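Local coordinates for protein luciferase-like enzymeAMP-CoA-ligase (PDB 4W8O) that probably activates carboxylic acids with ATP as an AMP-CoA-ligase of the adenylate-forming (ANL) family, and resembles beetle luciferases although its host does not glow, at residues Phe20-Cys28 with Pro86-Gly94. Sequence-based numbering, arbitrary orientation.
Sequences FGEFLFECC and PLIASSYLG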
loop_
_atom_site.group_PDB
_atom_site.type_symbol
_atom_site.label_atom_id
_atom_site.label_comp_id
_atom_site.label_asym_id
_atom_site.label_seq_id
_atom_site.Cartn_x
_atom_site.Cartn_y
_atom_site.Cartn_z
ATOM N N PHE A 20 -2.039 -12.949 7.087
ATOM C CA PHE A 20 -1.329 -12.289 5.993
ATOM C C PHE A 20 -0.110 -13.124 5.591
ATOM O O PHE A 20 0.190 -13.234 4.414
ATOM C CB PHE A 20 -0.922 -10.861 6.418
ATOM C CG PHE A 20 -0.185 -10.080 5.362
ATOM C CD1 PHE A 20 -0.664 -10.003 4.062
ATOM C CD2 PHE A 20 0.977 -9.390 5.681
ATOM C CE1 PHE A 20 0.014 -9.278 3.097
ATOM C CE2 PHE A 20 1.656 -8.658 4.723
ATOM C CZ PHE A 20 1.174 -8.597 3.428
ATOM N N GLY A 21 0.568 -13.724 6.569
ATOM C CA GLY A 21 1.686 -14.633 6.302
ATOM C C GLY A 21 1.306 -15.876 5.509
ATOM O O GLY A 21 1.986 -16.237 4.550
ATOM N N GLU A 22 0.227 -16.531 5.917
ATOM C CA GLU A 22 -0.305 -17.691 5.189
ATOM C C GLU A 22 -0.696 -17.315 3.756
ATOM O O GLU A 22 -0.457 -18.074 2.808
ATOM C CB GLU A 22 -1.518 -18.281 5.923
ATOM C CG GLU A 22 -1.162 -18.985 7.227
ATOM C CD GLU A 22 -2.379 -19.355 8.074
ATOM O OE1 GLU A 22 -3.335 -18.549 8.169
ATOM O OE2 GLU A 22 -2.385 -20.466 8.657
ATOM N N PHE A 23 -1.301 -16.139 3.606
ATOM C CA PHE A 23 -1.613 -15.603 2.287
ATOM C C PHE A 23 -0.365 -15.547 1.408
ATOM O O PHE A 23 -0.317 -16.160 0.351
ATOM C CB PHE A 23 -2.229 -14.211 2.414
ATOM C CG PHE A 23 -2.380 -13.493 1.105
ATOM C CD1 PHE A 23 -3.416 -13.815 0.235
ATOM C CD2 PHE A 23 -1.501 -12.473 0.751
ATOM C CE1 PHE A 23 -3.560 -13.154 -0.970
ATOM C CE2 PHE A 23 -1.648 -11.803 -0.451
ATOM C CZ PHE A 23 -2.675 -12.150 -1.315
ATOM N N LEU A 24 0.650 -14.827 1.864
ATOM C CA LEU A 24 1.859 -14.630 1.069
ATOM C C LEU A 24 2.528 -15.961 0.714
ATOM O O LEU A 24 2.989 -16.154 -0.414
ATOM C CB LEU A 24 2.845 -13.734 1.817
ATOM C CG LEU A 24 2.405 -12.288 2.064
ATOM C CD1 LEU A 24 3.316 -11.630 3.083
ATOM C CD2 LEU A 24 2.383 -11.480 0.775
ATOM N N PHE A 25 2.573 -16.864 1.693
ATOM C CA PHE A 25 3.157 -18.207 1.543
ATOM C C PHE A 25 2.421 -19.006 0.464
ATOM O O PHE A 25 3.040 -19.540 -0.461
ATOM C CB PHE A 25 3.082 -18.944 2.886
ATOM C CG PHE A 25 3.960 -20.164 2.977
ATOM C CD1 PHE A 25 5.269 -20.061 3.432
ATOM C CD2 PHE A 25 3.465 -21.418 2.653
ATOM C CE1 PHE A 25 6.081 -21.185 3.528
ATOM C CE2 PHE A 25 4.264 -22.545 2.762
ATOM C CZ PHE A 25 5.574 -22.431 3.200
ATOM N N GLU A 26 1.095 -19.061 0.587
ATOM C CA GLU A 26 0.245 -19.755 -0.388
ATOM C C GLU A 26 0.413 -19.183 -1.796
ATOM O O GLU A 26 0.489 -19.940 -2.768
ATOM C CB GLU A 26 -1.223 -19.667 0.039
ATOM C CG GLU A 26 -2.216 -20.269 -0.948
ATOM C CD GLU A 26 -3.666 -19.915 -0.630
ATOM O OE1 GLU A 26 -3.962 -19.502 0.515
ATOM O OE2 GLU A 26 -4.515 -20.053 -1.539
ATOM N N CYS A 27 0.471 -17.851 -1.903
ATOM C CA CYS A 27 0.679 -17.201 -3.193
ATOM C C CYS A 27 2.006 -17.635 -3.810
ATOM O O CYS A 27 2.064 -17.952 -4.991
ATOM C CB CYS A 27 0.625 -15.677 -3.055
ATOM S SG CYS A 27 -1.037 -15.032 -2.779
ATOM N N CYS A 28 3.064 -17.672 -3.000
ATOM C CA CYS A 28 4.369 -18.145 -3.466
ATOM C C CYS A 28 4.306 -19.566 -4.045
ATOM O O CYS A 28 4.863 -19.813 -5.111
ATOM C CB CYS A 28 5.420 -18.075 -2.350
ATOM S SG CYS A 28 6.069 -16.411 -2.015
ATOM N N PRO A 86 12.377 -9.796 4.597
ATOM C CA PRO A 86 12.180 -9.969 6.036
ATOM C C PRO A 86 10.795 -9.531 6.543
ATOM O O PRO A 86 10.373 -9.956 7.622
ATOM C CB PRO A 86 13.304 -9.130 6.661
ATOM C CG PRO A 86 13.725 -8.164 5.611
ATOM C CD PRO A 86 13.322 -8.708 4.278
ATOM N N LEU A 87 10.104 -8.694 5.776
ATOM C CA LEU A 87 8.712 -8.350 6.059
ATOM C C LEU A 87 7.809 -9.567 5.851
ATOM O O LEU A 87 6.979 -9.901 6.713
ATOM C CB LEU A 87 8.268 -7.182 5.170
ATOM C CG LEU A 87 6.866 -6.639 5.445
ATOM C CD1 LEU A 87 6.841 -5.123 5.297
ATOM C CD2 LEU A 87 5.819 -7.266 4.543
ATOM N N ILE A 88 7.984 -10.223 4.704
ATOM C CA ILE A 88 7.267 -11.458 4.371
ATOM C C ILE A 88 7.562 -12.522 5.417
ATOM O O ILE A 88 6.655 -13.201 5.897
ATOM C CB ILE A 88 7.693 -11.980 2.974
ATOM C CG1 ILE A 88 7.170 -11.053 1.871
ATOM C CG2 ILE A 88 7.198 -13.400 2.736
ATOM C CD1 ILE A 88 7.958 -11.137 0.581
ATOM N N ALA A 89 8.847 -12.657 5.757
ATOM C CA ALA A 89 9.306 -13.618 6.755
ATOM C C ALA A 89 8.649 -13.369 8.116
ATOM O O ALA A 89 8.139 -14.300 8.758
ATOM C CB ALA A 89 10.826 -13.544 6.875
ATOM N N SER A 90 8.654 -12.109 8.542
ATOM C CA SER A 90 8.034 -11.711 9.805
ATOM C C SER A 90 6.535 -12.013 9.808
ATOM O O SER A 90 5.981 -12.471 10.814
ATOM C CB SER A 90 8.268 -10.220 10.060
ATOM O OG SER A 90 9.637 -9.956 10.299
ATOM N N SER A 91 5.885 -11.761 8.673
ATOM C CA SER A 91 4.474 -12.087 8.509
ATOM C C SER A 91 4.194 -13.585 8.618
ATOM O O SER A 91 3.149 -13.965 9.126
ATOM C CB SER A 91 3.947 -11.539 7.185
ATOM O OG SER A 91 3.949 -10.123 7.217
ATOM N N TYR A 92 5.117 -14.431 8.157
ATOM C CA TYR A 92 4.976 -15.893 8.324
ATOM C C TYR A 92 4.835 -16.270 9.796
ATOM O O TYR A 92 4.133 -17.221 10.135
ATOM C CB TYR A 92 6.173 -16.672 7.762
ATOM C CG TYR A 92 6.388 -16.639 6.261
ATOM C CD1 TYR A 92 5.359 -16.314 5.376
ATOM C CD2 TYR A 92 7.625 -17.001 5.720
ATOM C CE1 TYR A 92 5.567 -16.310 4.005
ATOM C CE2 TYR A 92 7.845 -17.002 4.351
ATOM C CZ TYR A 92 6.817 -16.652 3.495
ATOM O OH TYR A 92 7.019 -16.648 2.134
ATOM N N LEU A 93 5.512 -15.524 10.662
ATOM C CA LEU A 93 5.469 -15.770 12.104
ATOM C C LEU A 93 4.316 -15.060 12.804
ATOM O O LEU A 93 4.162 -15.175 14.023
ATOM C CB LEU A 93 6.793 -15.351 12.736
ATOM C CG LEU A 93 8.023 -16.019 12.127
ATOM C CD1 LEU A 93 9.276 -15.524 12.824
ATOM C CD2 LEU A 93 7.923 -17.540 12.214
ATOM N N GLY A 94 3.495 -14.341 12.039
ATOM C CA GLY A 94 2.373 -13.604 12.593
ATOM C C GLY A 94 2.765 -12.321 13.317
ATOM O O GLY A 94 1.930 -11.715 13.990
#
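Y92 packs as a knob into the hole formed by G21, L24, F25 and C28, and with it helix 85-92 packs its C-terminal half against one side of helix 20-30. The pair illustrates how a glycine lets two helices close in: the axes of the two segments approach to 7.9 Å at a crossing angle of -119°, and the CA of G21 lies 3.2 Å from O of S91, a CA-H...O contact. A beta carbon on G21 would run into that oxygen and into the backbone of Y92.

With CG anti to its own carbonyl carbon (chi1 -67°), the tyrosine ring lies against helix 20-30, its CD1 edge 3.5 Å from O of G21. The edge of F25 meets one face of the Y92 ring, the planes at 80°, with F25 CD1 3.7 Å from Y92 CZ; the carbonyl oxygen of I88 lies over the opposite face. CB of L24 adds an oblique contact, while the hydroxyl shares a hydrogen bond with OG of S55. Cut back to an alanine, this position would probably leave the four-residue hole unfilled and the S55 hydroxyl without its phenolic partner.

At the start of helix 20-30, the end of the F20 side chain comes close to S91, whose OG lies oblique to the ring, 3.4 Å from CD2 of F20. CD1 of L24, one turn on, rests over one face of that ring near its rim and meets CG1 of I88 at 4.1 Å.

Helix 85-92 is the crossover between adjacent parallel strands 72-76 and 96-99, and L24 and C28 also touch F238 of helix 228-239. Across this buried interface, then, cohesion is largely apolar and aromatic, joined by one close CA-H...O contact, and the tyrosine's polar end is satisfied by helix 48-64.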